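Local coordinates for protein glycogen synthase (Cyanobacterium sp. CLg1, PDB 6GNF) that is a glycogen (starch) synthase built on the two-domain GT-B glycosyltransferase fold, modelled with ADP and a glycan bound, at residues I368-K376 / E395-A406; V462-M470 / M514-D522. All coordinates share one frame; numbering follows the deposited sequence.

Contact 1 (I368-K376 / E395-A406); sequences IIAAMPKLK and ELESVADKYPFA
Met-372 meets Tyr-403 face on: its CB stands 3.4 Å from the ring centroid and only 12° off the ring normal, which identifies a CH-pi contact over the centre of the ring. CG of Lys-402 lies against the opposite face nearer the rim, so the phenol is sandwiched between two aliphatic groups. Beyond CB the methionine bends at chi2 (-72°) instead of running on in extended form, and the bend carries the sulfur off the ring centre and in between Val-399 and Ala-406. There SD lies 3.7 Å from Ala-406 CB and 3.8 Å from Val-399 CG2. The same sulfur approaches the rings of Tyr-403 and Phe-405 obliquely, a Met-aromatic contact with each. Pro-373 extends the cover at the phenol end, where its CG comes within 3.5 Å of Tyr-403 OH.

Phe-405 sits third in a type I turn from Tyr-403 to Ala-406. With chi1 at 61° its CG lies between the backbone N and the carbonyl carbon, and the ring reaches Met-372, Leu-375 and Lys-376. Met-372 O is at its edge, in the ring plane, 3.8 Å from CZ; Leu-375 CB touches CE1 at 3.8 Å, and the CB and CG of Lys-376 lie beside CE2. At the other end of the interface, Ile-369 CD1 reaches Leu-396 CD1 at 4.2 Å.

The two helical regions belong to successive beta-alpha-beta crossovers, linking strand 352-356 to 381-385 and then 381-385 to 406-409. Met-372 and Leu-396 both rest on Ile-384, placing them on one face of the sheet, and Phe-405 shares backbone hydrogen bonding with Val-382. Helix 485-503 packs on Ala-370, Ala-371 and Leu-375, and its Asp-493 forms a salt bridge with Lys-374.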
loop_
_atom_site.group_PDB
_atom_site.type_symbol
_atom_site.label_atom_id
_atom_site.label_comp_id
_atom_site.label_asym_id
_atom_site.label_seq_id
_atom_site.Cartn_x
_atom_site.Cartn_y
_atom_site.Cartn_z
ATOM N N ILE A 368 17.851 -2.926 10.378
ATOM C CA ILE A 368 18.980 -2.264 9.716
ATOM C C ILE A 368 19.799 -1.481 10.734
ATOM O O ILE A 368 21.023 -1.600 10.775
ATOM C CB ILE A 368 18.533 -1.320 8.577
ATOM C CG1 ILE A 368 17.752 -2.088 7.507
ATOM C CG2 ILE A 368 19.745 -0.657 7.929
ATOM C CD1 ILE A 368 17.131 -1.204 6.446
ATOM N N ILE A 369 19.113 -0.715 11.576
ATOM C CA ILE A 369 19.773 0.080 12.605
ATOM C C ILE A 369 20.528 -0.812 13.594
ATOM O O ILE A 369 21.670 -0.523 13.941
ATOM C CB ILE A 369 18.763 0.982 13.344
ATOM C CG1 ILE A 369 18.279 2.089 12.404
ATOM C CG2 ILE A 369 19.386 1.600 14.591
ATOM C CD1 ILE A 369 17.018 2.786 12.870
ATOM N N ALA A 370 19.894 -1.899 14.022
ATOM C CA ALA A 370 20.517 -2.833 14.961
ATOM C C ALA A 370 21.695 -3.587 14.337
ATOM O O ALA A 370 22.574 -4.065 15.056
ATOM C CB ALA A 370 19.489 -3.818 15.494
ATOM N N ALA A 371 21.722 -3.679 13.009
ATOM C CA ALA A 371 22.760 -4.431 12.301
ATOM C C ALA A 371 24.082 -3.681 12.160
ATOM O O ALA A 371 25.079 -4.278 11.750
ATOM C CB ALA A 371 22.256 -4.839 10.923
ATOM N N MET A 372 24.096 -2.392 12.500
ATOM C CA MET A 372 25.251 -1.520 12.226
ATOM C C MET A 372 26.590 -2.040 12.750
ATOM O O MET A 372 27.578 -2.008 12.017
ATOM C CB MET A 372 24.997 -0.101 12.751
ATOM C CG MET A 372 23.944 0.663 11.962
ATOM S SD MET A 372 24.530 1.170 10.331
ATOM C CE MET A 372 22.982 1.304 9.439
ATOM N N PRO A 373 26.629 -2.542 14.001
ATOM C CA PRO A 373 27.903 -3.067 14.509
ATOM C C PRO A 373 28.499 -4.165 13.625
ATOM O O PRO A 373 29.715 -4.205 13.438
ATOM C CB PRO A 373 27.534 -3.622 15.889
ATOM C CG PRO A 373 26.305 -2.873 16.286
ATOM C CD PRO A 373 25.558 -2.636 15.012
ATOM N N LYS A 374 27.650 -5.021 13.061
ATOM C CA LYS A 374 28.111 -6.096 12.183
ATOM C C LYS A 374 28.358 -5.642 10.744
ATOM O O LYS A 374 29.034 -6.331 9.987
ATOM C CB LYS A 374 27.101 -7.243 12.164
ATOM C CG LYS A 374 26.997 -8.021 13.469
ATOM C CD LYS A 374 26.624 -9.474 13.204
ATOM C CE LYS A 374 26.352 -10.245 14.485
ATOM N NZ LYS A 374 24.954 -10.033 14.947
ATOM N N LEU A 375 27.763 -4.524 10.349
ATOM C CA LEU A 375 27.818 -4.089 8.950
ATOM C C LEU A 375 29.182 -3.558 8.510
ATOM O O LEU A 375 29.560 -3.684 7.339
ATOM C CB LEU A 375 26.742 -3.036 8.668
ATOM C CG LEU A 375 25.301 -3.541 8.597
ATOM C CD1 LEU A 375 24.351 -2.375 8.375
ATOM C CD2 LEU A 375 25.128 -4.591 7.508
ATOM N N LYS A 376 29.929 -2.965 9.435
ATOM C CA LYS A 376 31.220 -2.377 9.082
ATOM C C LYS A 376 32.147 -3.403 8.425
ATOM O O LYS A 376 32.942 -3.061 7.550
ATOM C CB LYS A 376 31.904 -1.757 10.302
ATOM C CG LYS A 376 32.975 -0.756 9.910
ATOM C CD LYS A 376 33.518 0.030 11.090
ATOM C CE LYS A 376 34.363 1.200 10.602
ATOM N NZ LYS A 376 35.318 1.694 11.634
ATOM N N GLU A 395 16.672 7.617 16.417
ATOM C CA GLU A 395 17.780 6.675 16.258
ATOM C C GLU A 395 18.363 6.773 14.862
ATOM O O GLU A 395 19.587 6.766 14.685
ATOM C CB GLU A 395 17.318 5.240 16.502
ATOM C CG GLU A 395 17.284 4.840 17.966
ATOM C CD GLU A 395 16.728 3.445 18.165
ATOM O OE1 GLU A 395 17.082 2.808 19.180
ATOM O OE2 GLU A 395 15.961 2.976 17.297
ATOM N N LEU A 396 17.469 6.831 13.881
ATOM C CA LEU A 396 17.851 6.936 12.481
ATOM C C LEU A 396 18.836 8.080 12.262
ATOM O O LEU A 396 19.898 7.893 11.674
ATOM C CB LEU A 396 16.603 7.151 11.620
ATOM C CG LEU A 396 16.744 6.978 10.110
ATOM C CD1 LEU A 396 17.365 5.629 9.795
ATOM C CD2 LEU A 396 15.392 7.122 9.427
ATOM N N GLU A 397 18.470 9.267 12.734
ATOM C CA GLU A 397 19.299 10.460 12.551
ATOM C C GLU A 397 20.633 10.391 13.281
ATOM O O GLU A 397 21.568 11.074 12.898
ATOM C CB GLU A 397 18.539 11.710 12.990
ATOM C CG GLU A 397 17.360 12.037 12.086
ATOM C CD GLU A 397 16.548 13.227 12.569
ATOM O OE1 GLU A 397 16.926 13.838 13.591
ATOM O OE2 GLU A 397 15.525 13.556 11.927
ATOM N N SER A 398 20.720 9.569 14.321
ATOM C CA SER A 398 21.947 9.442 15.108
ATOM C C SER A 398 22.944 8.447 14.513
ATOM O O SER A 398 24.074 8.348 14.997
ATOM C CB SER A 398 21.615 9.013 16.540
ATOM O OG SER A 398 20.479 9.698 17.031
ATOM N N VAL A 399 22.526 7.716 13.478
ATOM C CA VAL A 399 23.326 6.613 12.928
ATOM C C VAL A 399 24.675 7.059 12.343
ATOM O O VAL A 399 25.679 6.352 12.479
ATOM C CB VAL A 399 22.520 5.808 11.872
ATOM C CG1 VAL A 399 22.346 6.598 10.577
ATOM C CG2 VAL A 399 23.185 4.467 11.595
ATOM N N ALA A 400 24.689 8.228 11.707
ATOM C CA ALA A 400 25.887 8.747 11.048
ATOM C C ALA A 400 27.018 9.022 12.036
ATOM O O ALA A 400 28.189 8.902 11.688
ATOM C CB ALA A 400 25.553 10.010 10.275
ATOM N N ASP A 401 26.663 9.405 13.258
ATOM C CA ASP A 401 27.656 9.725 14.281
ATOM C C ASP A 401 28.563 8.538 14.571
ATOM O O ASP A 401 29.782 8.640 14.447
ATOM C CB ASP A 401 26.967 10.170 15.571
ATOM C CG ASP A 401 26.172 11.442 15.392
ATOM O OD1 ASP A 401 26.793 12.474 15.061
ATOM O OD2 ASP A 401 24.937 11.406 15.575
ATOM N N LYS A 402 27.959 7.424 14.976
ATOM C CA LYS A 402 28.705 6.207 15.317
ATOM C C LYS A 402 29.214 5.464 14.074
ATOM O O LYS A 402 30.251 4.799 14.126
ATOM C CB LYS A 402 27.835 5.258 16.171
ATOM C CG LYS A 402 28.517 3.984 16.678
ATOM C CD LYS A 402 29.195 4.154 18.030
ATOM C CE LYS A 402 29.529 2.802 18.640
ATOM N NZ LYS A 402 30.473 2.925 19.784
ATOM N N TYR A 403 28.480 5.557 12.969
ATOM C CA TYR A 403 28.797 4.776 11.771
ATOM C C TYR A 403 28.962 5.683 10.552
ATOM O O TYR A 403 27.962 6.167 10.002
ATOM C CB TYR A 403 27.704 3.733 11.540
ATOM C CG TYR A 403 27.461 2.895 12.769
ATOM C CD1 TYR A 403 28.337 1.872 13.114
ATOM C CD2 TYR A 403 26.378 3.147 13.608
ATOM C CE1 TYR A 403 28.135 1.109 14.253
ATOM C CE2 TYR A 403 26.166 2.389 14.747
ATOM C CZ TYR A 403 27.050 1.371 15.064
ATOM O OH TYR A 403 26.850 0.615 16.189
ATOM N N PRO A 404 30.224 5.916 10.125
ATOM C CA PRO A 404 30.503 6.856 9.036
ATOM C C PRO A 404 30.026 6.363 7.667
ATOM O O PRO A 404 29.695 7.180 6.806
ATOM C CB PRO A 404 32.032 6.993 9.070
ATOM C CG PRO A 404 32.522 5.715 9.653
ATOM C CD PRO A 404 31.449 5.231 10.589
ATOM N N PHE A 405 29.957 5.043 7.490
ATOM C CA PHE A 405 29.508 4.435 6.228
ATOM C C PHE A 405 27.989 4.459 6.042
ATOM O O PHE A 405 27.494 4.022 5.009
ATOM C CB PHE A 405 30.005 2.989 6.125
ATOM C CG PHE A 405 29.500 2.091 7.222
ATOM C CD1 PHE A 405 28.275 1.443 7.102
ATOM C CD2 PHE A 405 30.248 1.895 8.377
ATOM C CE1 PHE A 405 27.806 0.619 8.113
ATOM C CE2 PHE A 405 29.784 1.077 9.392
ATOM C CZ PHE A 405 28.562 0.436 9.259
ATOM N N ALA A 406 27.258 4.972 7.027
ATOM C CA ALA A 406 25.802 4.944 6.986
ATOM C C ALA A 406 25.214 6.319 7.213
ATOM O O ALA A 406 25.836 7.169 7.839
ATOM C CB ALA A 406 25.267 3.971 8.028
#

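Contact 2 (V462-M470 / M514-D522); sequences VPPQFGFLM and MRLDCMAND
Phe-466 lies beneath the carboxamide of Asn-521, the ring and amide planes being 21° apart, which makes this a stacked pair. ND2 is displaced toward the rim and comes 3.4 Å from CE2, while the asparagine CB adds a CH-pi contact over the same face. Asn-521 turns its CG anti to the backbone N (chi1 -171°), and this brings the amide across the ring. Asp-517 O approaches Phe-466 CE1 obliquely at 3.4 Å, and Cys-518 SG lies beside the phenylalanine, 3.1 Å from its carbonyl O.

Met-514 lies one helical turn before Cys-518. Its CG is 3.4 Å from Gln-465 O. The chain runs extended as far as SD, which lies 3.7 Å from Phe-468 CE1 in an oblique Met-aromatic contact; the bend at chi3 then turns CE toward Pro-464 O. A water ties the two segments, donating to Gln-465 O at 2.9 Å and to Asp-517 OD2 at 2.7 Å; OD2 also pairs with Lys-513, so the carboxylate probably stays charged.

Further out, the bond from Phe-466 N to Pro-463 O holds the turn that presents the phenylalanine. Met-444, on helix 439-445, touches Phe-466, Cys-518 and Asn-521 together, and Glu-505 lies against both Phe-468 and Met-514. Strand 468-469 pairs with 449-452 through Phe-468 and Met-470. The contact thus seats helix 509-520 on the loop leading into the edge strand of a six-stranded parallel sheet, part of the Rossmann-like C-terminal domain of a GT-B glycosyltransferase.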
loop_
_atom_site.group_PDB
_atom_site.type_symbol
_atom_site.label_atom_id
_atom_site.label_comp_id
_atom_site.label_asym_id
_atom_site.label_seq_id
_atom_site.Cartn_x
_atom_site.Cartn_y
_atom_site.Cartn_z
ATOM N N VAL A 462 11.083 -10.814 -7.265
ATOM C CA VAL A 462 12.550 -10.892 -7.275
ATOM C C VAL A 462 13.010 -12.356 -7.343
ATOM O O VAL A 462 13.487 -12.919 -6.354
ATOM C CB VAL A 462 13.162 -10.205 -6.032
ATOM C CG1 VAL A 462 14.682 -10.101 -6.156
ATOM C CG2 VAL A 462 12.564 -8.825 -5.838
ATOM N N PRO A 463 12.841 -12.994 -8.514
ATOM C CA PRO A 463 13.469 -14.291 -8.737
ATOM C C PRO A 463 14.992 -14.149 -8.867
ATOM O O PRO A 463 15.499 -13.026 -8.923
ATOM C CB PRO A 463 12.842 -14.759 -10.053
ATOM C CG PRO A 463 12.464 -13.504 -10.753
ATOM C CD PRO A 463 11.998 -12.597 -9.655
ATOM N N PRO A 464 15.723 -15.276 -8.926
ATOM C CA PRO A 464 17.195 -15.235 -8.894
ATOM C C PRO A 464 17.912 -14.451 -10.011
ATOM O O PRO A 464 19.063 -14.049 -9.819
ATOM C CB PRO A 464 17.591 -16.722 -8.951
ATOM C CG PRO A 464 16.396 -17.458 -8.454
ATOM C CD PRO A 464 15.215 -16.662 -8.917
ATOM N N GLN A 465 17.258 -14.263 -11.161
ATOM C CA GLN A 465 17.848 -13.497 -12.269
ATOM C C GLN A 465 17.939 -12.014 -11.943
ATOM O O GLN A 465 18.809 -11.325 -12.447
ATOM C CB GLN A 465 17.044 -13.627 -13.560
ATOM C CG GLN A 465 15.558 -13.405 -13.419
ATOM C CD GLN A 465 14.774 -14.693 -13.402
ATOM O OE1 GLN A 465 15.062 -15.618 -12.649
ATOM N NE2 GLN A 465 13.733 -14.728 -14.208
ATOM N N PHE A 466 17.037 -11.520 -11.104
ATOM C CA PHE A 466 16.956 -10.079 -10.839
ATOM C C PHE A 466 17.563 -9.617 -9.512
ATOM O O PHE A 466 17.896 -8.440 -9.359
ATOM C CB PHE A 466 15.499 -9.611 -10.902
ATOM C CG PHE A 466 14.808 -9.911 -12.206
ATOM C CD1 PHE A 466 15.449 -9.721 -13.426
ATOM C CD2 PHE A 466 13.487 -10.344 -12.211
ATOM C CE1 PHE A 466 14.790 -9.987 -14.615
ATOM C CE2 PHE A 466 12.828 -10.609 -13.397
ATOM C CZ PHE A 466 13.480 -10.431 -14.601
ATOM N N GLY A 467 17.682 -10.515 -8.540
ATOM C CA GLY A 467 18.168 -10.112 -7.224
ATOM C C GLY A 467 18.340 -11.262 -6.259
ATOM O O GLY A 467 18.331 -12.418 -6.668
ATOM N N PHE A 468 18.465 -10.935 -4.975
ATOM C CA PHE A 468 18.811 -11.912 -3.942
ATOM C C PHE A 468 17.826 -11.913 -2.783
ATOM O O PHE A 468 17.294 -10.868 -2.423
ATOM C CB PHE A 468 20.204 -11.610 -3.392
ATOM C CG PHE A 468 21.275 -11.605 -4.435
ATOM C CD1 PHE A 468 21.592 -10.444 -5.116
ATOM C CD2 PHE A 468 21.964 -12.767 -4.738
ATOM C CE1 PHE A 468 22.584 -10.439 -6.083
ATOM C CE2 PHE A 468 22.961 -12.771 -5.698
ATOM C CZ PHE A 468 23.270 -11.606 -6.373
ATOM N N LEU A 469 17.625 -13.087 -2.190
ATOM C CA LEU A 469 16.769 -13.248 -1.021
ATOM C C LEU A 469 17.596 -13.356 0.258
ATOM O O LEU A 469 18.625 -14.038 0.287
ATOM C CB LEU A 469 15.911 -14.506 -1.141
ATOM C CG LEU A 469 14.945 -14.601 -2.318
ATOM C CD1 LEU A 469 14.037 -15.817 -2.140
ATOM C CD2 LEU A 469 14.109 -13.340 -2.467
ATOM N N MET A 470 17.095 -12.723 1.313
ATOM C CA MET A 470 17.625 -12.892 2.658
ATOM C C MET A 470 17.040 -14.165 3.259
ATOM O O MET A 470 16.194 -14.826 2.655
ATOM C CB MET A 470 17.160 -11.751 3.562
ATOM C CG MET A 470 17.447 -10.351 3.075
ATOM S SD MET A 470 16.554 -9.155 4.076
ATOM C CE MET A 470 17.081 -7.652 3.257
ATOM N N MET A 514 23.039 -8.603 -14.337
ATOM C CA MET A 514 21.851 -8.554 -13.484
ATOM C C MET A 514 21.156 -7.189 -13.565
ATOM O O MET A 514 19.921 -7.109 -13.537
ATOM C CB MET A 514 22.203 -8.900 -12.030
ATOM C CG MET A 514 20.990 -9.137 -11.138
ATOM S SD MET A 514 21.363 -9.822 -9.505
ATOM C CE MET A 514 21.557 -11.561 -9.875
ATOM N N ARG A 515 21.939 -6.119 -13.653
ATOM C CA ARG A 515 21.376 -4.777 -13.798
ATOM C C ARG A 515 20.632 -4.615 -15.114
ATOM O O ARG A 515 19.574 -4.013 -15.151
ATOM C CB ARG A 515 22.473 -3.720 -13.715
ATOM C CG ARG A 515 23.186 -3.676 -12.376
ATOM C CD ARG A 515 24.033 -2.424 -12.247
ATOM N NE ARG A 515 24.914 -2.229 -13.397
ATOM C CZ ARG A 515 25.747 -1.204 -13.524
ATOM N NH1 ARG A 515 26.514 -1.097 -14.603
ATOM N NH2 ARG A 515 25.827 -0.281 -12.574
ATOM N N LEU A 516 21.230 -5.098 -16.197
ATOM C CA LEU A 516 20.601 -5.031 -17.512
ATOM C C LEU A 516 19.330 -5.860 -17.537
ATOM O O LEU A 516 18.322 -5.419 -18.091
ATOM C CB LEU A 516 21.573 -5.483 -18.612
ATOM C CG LEU A 516 22.427 -4.402 -19.295
ATOM C CD1 LEU A 516 22.839 -3.276 -18.353
ATOM C CD2 LEU A 516 23.658 -5.024 -19.943
ATOM N N ASP A 517 19.369 -7.033 -16.902
ATOM C CA ASP A 517 18.193 -7.907 -16.810
ATOM C C ASP A 517 17.081 -7.239 -16.007
ATOM O O ASP A 517 15.905 -7.335 -16.365
ATOM C CB ASP A 517 18.549 -9.259 -16.172
ATOM C CG ASP A 517 19.396 -10.139 -17.080
ATOM O OD1 ASP A 517 19.832 -9.636 -18.134
ATOM O OD2 ASP A 517 19.643 -11.319 -16.740
ATOM N N CYS A 518 17.465 -6.547 -14.936
ATOM C CA CYS A 518 16.526 -5.774 -14.148
ATOM C C CYS A 518 15.885 -4.679 -14.990
ATOM O O CYS A 518 14.673 -4.510 -14.946
ATOM C CB CYS A 518 17.209 -5.146 -12.928
ATOM S SG CYS A 518 17.447 -6.278 -11.536
ATOM N N MET A 519 16.693 -3.927 -15.732
ATOM C CA MET A 519 16.158 -2.828 -16.543
ATOM C C MET A 519 15.248 -3.328 -17.669
ATOM O O MET A 519 14.324 -2.638 -18.063
ATOM C CB MET A 519 17.279 -1.950 -17.104
ATOM C CG MET A 519 17.996 -1.135 -16.040
ATOM S SD MET A 519 19.132 0.088 -16.716
ATOM C CE MET A 519 17.978 1.305 -17.341
ATOM N N ALA A 520 15.497 -4.538 -18.163
ATOM C CA ALA A 520 14.671 -5.137 -19.215
ATOM C C ALA A 520 13.383 -5.754 -18.668
ATOM O O ALA A 520 12.503 -6.122 -19.440
ATOM C CB ALA A 520 15.466 -6.188 -19.968
ATOM N N ASN A 521 13.294 -5.885 -17.345
ATOM C CA ASN A 521 12.137 -6.480 -16.679
ATOM C C ASN A 521 10.913 -5.578 -16.747
ATOM O O ASN A 521 10.924 -4.471 -16.212
ATOM C CB ASN A 521 12.480 -6.769 -15.216
ATOM C CG ASN A 521 11.412 -7.573 -14.508
ATOM O OD1 ASN A 521 10.627 -8.269 -15.143
ATOM N ND2 ASN A 521 11.389 -7.493 -13.176
ATOM N N ASP A 522 9.857 -6.056 -17.396
ATOM C CA ASP A 522 8.635 -5.271 -17.561
ATOM C C ASP A 522 7.767 -5.376 -16.303
ATOM O O ASP A 522 7.260 -6.440 -15.969
ATOM C CB ASP A 522 7.868 -5.749 -18.795
ATOM C CG ASP A 522 6.552 -5.016 -18.996
ATOM O OD1 ASP A 522 6.422 -3.831 -18.600
ATOM O OD2 ASP A 522 5.634 -5.646 -19.564
HETATM O O HOH W 1 20.900 -11.689 -14.382
#

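Contacts 1 and 2 are built around the same six-stranded parallel sheet but lie toward its opposite margins: the 395-406 segment runs into outermost strand 406-409, while the other outermost strand, 468-469, falls within the first segment of contact 2. Their centres are 27 Å apart and they do not touch, although their nearest atoms approach to about 7 Å. Pro-430, just beyond central strand 426-429, lies between them, touched by Ile-368 from one segment and by Met-470 from another. Contact 1 is near the nucleotide, the side chain of Leu-396 being about 8 Å from the bound ADP. In the chain the two contacts follow in series, contact 1 closing before contact 2 opens.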